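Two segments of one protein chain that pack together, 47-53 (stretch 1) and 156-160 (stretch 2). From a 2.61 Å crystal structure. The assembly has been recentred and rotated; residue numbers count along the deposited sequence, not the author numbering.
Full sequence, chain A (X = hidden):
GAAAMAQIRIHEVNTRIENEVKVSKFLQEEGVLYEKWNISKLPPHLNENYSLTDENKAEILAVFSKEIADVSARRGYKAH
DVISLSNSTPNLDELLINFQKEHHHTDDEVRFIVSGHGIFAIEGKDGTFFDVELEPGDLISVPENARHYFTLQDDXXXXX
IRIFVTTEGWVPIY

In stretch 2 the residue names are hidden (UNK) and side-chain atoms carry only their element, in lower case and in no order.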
# COMPACT_ATOMS: atom_id res chain seq x y z
N ASN A 47 -14.57 -8.58 -4.36
CA ASN A 47 -14.54 -7.14 -4.66
C ASN A 47 -15.33 -6.30 -3.64
O ASN A 47 -16.44 -6.66 -3.24
CB ASN A 47 -15.12 -6.87 -6.05
CG ASN A 47 -14.07 -6.57 -7.08
OD1 ASN A 47 -13.98 -5.45 -7.58
ND2 ASN A 47 -13.27 -7.58 -7.42
N GLU A 48 -14.73 -5.19 -3.23
CA GLU A 48 -15.35 -4.34 -2.24
C GLU A 48 -15.99 -5.16 -1.13
O GLU A 48 -17.15 -4.97 -0.78
CB GLU A 48 -16.39 -3.42 -2.90
CG GLU A 48 -15.83 -2.17 -3.59
CD GLU A 48 -14.55 -1.62 -2.95
OE1 GLU A 48 -14.59 -1.14 -1.80
OE2 GLU A 48 -13.49 -1.69 -3.60
N ASN A 49 -15.20 -6.06 -0.57
CA ASN A 49 -15.68 -6.91 0.49
C ASN A 49 -14.82 -6.59 1.68
O ASN A 49 -13.60 -6.79 1.65
CB ASN A 49 -15.52 -8.36 0.07
CG ASN A 49 -16.20 -9.32 1.02
OD1 ASN A 49 -16.31 -9.07 2.20
ND2 ASN A 49 -16.65 -10.44 0.49
N TYR A 50 -15.45 -6.09 2.73
CA TYR A 50 -14.72 -5.57 3.89
C TYR A 50 -14.94 -6.37 5.17
O TYR A 50 -14.20 -6.19 6.12
CB TYR A 50 -15.05 -4.08 4.12
CG TYR A 50 -14.54 -3.17 3.03
CD1 TYR A 50 -13.26 -2.63 3.09
CD2 TYR A 50 -15.33 -2.87 1.91
CE1 TYR A 50 -12.78 -1.82 2.08
CE2 TYR A 50 -14.86 -2.05 0.91
CZ TYR A 50 -13.58 -1.53 1.00
OH TYR A 50 -13.08 -0.73 0.01
N SER A 51 -15.97 -7.20 5.23
CA SER A 51 -16.13 -8.11 6.37
C SER A 51 -15.69 -9.47 5.91
O SER A 51 -16.49 -10.27 5.38
CB SER A 51 -17.56 -8.17 6.84
OG SER A 51 -18.40 -8.35 5.73
N LEU A 52 -14.42 -9.73 6.14
CA LEU A 52 -13.72 -10.83 5.54
C LEU A 52 -13.67 -12.00 6.48
O LEU A 52 -13.31 -11.85 7.65
CB LEU A 52 -12.30 -10.36 5.18
CG LEU A 52 -12.31 -9.34 4.05
CD1 LEU A 52 -10.95 -8.78 3.73
CD2 LEU A 52 -12.89 -10.00 2.81
N THR A 53 -14.04 -13.17 5.96
CA THR A 53 -13.90 -14.41 6.74
C THR A 53 -12.46 -14.89 6.67
O THR A 53 -11.67 -14.37 5.88
CB THR A 53 -14.92 -15.51 6.33
OG1 THR A 53 -14.68 -16.02 5.00
CG2 THR A 53 -16.35 -14.97 6.46
N UNK A 156 -12.78 6.19 3.65
CA UNK A 156 -12.29 5.61 4.91
C UNK A 156 -12.39 4.05 4.96
O UNK A 156 -12.89 3.49 5.93
n UNK A 156 -11.29 7.91 10.75
c UNK A 156 -12.99 7.74 6.29
c UNK A 156 -13.01 6.21 6.14
n UNK A 156 -11.96 7.95 8.54
n UNK A 156 -9.87 8.74 9.16
c UNK A 156 -11.04 8.20 9.48
c UNK A 156 -11.80 8.22 7.10
N UNK A 157 -11.91 3.37 3.93
CA UNK A 157 -11.90 1.92 3.93
C UNK A 157 -10.83 1.37 3.00
O UNK A 157 -10.63 1.85 1.89
c UNK A 157 -15.04 1.45 1.80
c UNK A 157 -13.62 1.76 2.12
o UNK A 157 -15.74 0.87 2.62
c UNK A 157 -13.26 1.38 3.53
n UNK A 157 -15.48 1.85 0.61
N UNK A 158 -10.13 0.35 3.46
CA UNK A 158 -9.15 -0.30 2.62
C UNK A 158 -9.05 -1.78 2.97
O UNK A 158 -9.17 -2.18 4.14
c UNK A 158 -7.79 0.43 2.72
c UNK A 158 -7.01 0.05 3.96
c UNK A 158 -6.94 0.15 1.51
N UNK A 159 -8.85 -2.60 1.94
CA UNK A 159 -8.39 -4.00 2.10
C UNK A 159 -7.05 -4.17 1.41
O UNK A 159 -6.91 -3.75 0.29
c UNK A 159 -10.69 -4.99 2.25
c UNK A 159 -9.38 -5.02 1.52
c UNK A 159 -8.82 -6.41 1.66
N UNK A 160 -6.10 -4.81 2.11
CA UNK A 160 -4.71 -4.97 1.65
C UNK A 160 -4.06 -6.28 2.07
O UNK A 160 -4.38 -6.86 3.09
c UNK A 160 -3.85 -3.83 2.20

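Position 156 carries seven side-chain atoms, four carbons and three nitrogens. Three carbons run out in an unbranched chain to a nitrogen, and beyond it a carbon bears two further nitrogens, the pattern of a guanidinium group. The chain stays well clear of stretch 1 and touches nothing there. The residue is Arg156.

At position 157 there are five side-chain atoms: three carbons in a row, the third carrying one oxygen and one nitrogen. A terminal fork of this kind on a two-carbon spacer is a carboxamide, and its length excludes asparagine. CB points toward stretch 1, and the side chain lies against the ring of Tyr50, with the oxygen over one face. The residue is Gln157. Its CG lies 3.3 Å from Tyr50 OH, the nearest approach between these two residues, while NE2 is 3.9 Å from Glu48 OE1, too far for a hydrogen bond.

Position 158 has three carbons, one of them bonded to the other two, so the side chain branches at CB. That CB points away from stretch 1, and the contact is left to the backbone: N of 158 lies 3.7 Å from Tyr50 CE1. Three carbons branched in this way identify Val158, the first residue of the strand.

The same three-carbon fork recurs at position 159, but here CB points toward stretch 1, as expected from the alternation of side chains along a strand. The two methyl carbons meet Asn49, Tyr50 and Leu52. This is Val159. Its CG2 sits 3.6 Å from Tyr50 CD1 and 3.5 Å from the backbone oxygen of Asn49 (O), and its CG1 is 3.8 Å from Leu52 CD1.

Position 160 has a single side-chain carbon, CB, and makes no contact with stretch 1; it is Ala160.

The contact thus rests on packing, with no hydrogen bond crossing between the stretches and 269 Å² buried in total. Tyr50 is its centre on the irregular stretch 1: its CA-to-CB bond points sideways, but with chi1 in the m well the ring reaches across to lie beside Gln157 and Val159. Within stretch 1, Tyr50 OH donates a hydrogen bond to Glu48 OE1; the modelled length of 2.4 Å is very short, and the position of that oxygen is less certain. Leu52, whose CB points toward stretch 2, extends the apolar surface, and Val159 packs against both it and Tyr50.

Stretch 2 156-160: RQVVA
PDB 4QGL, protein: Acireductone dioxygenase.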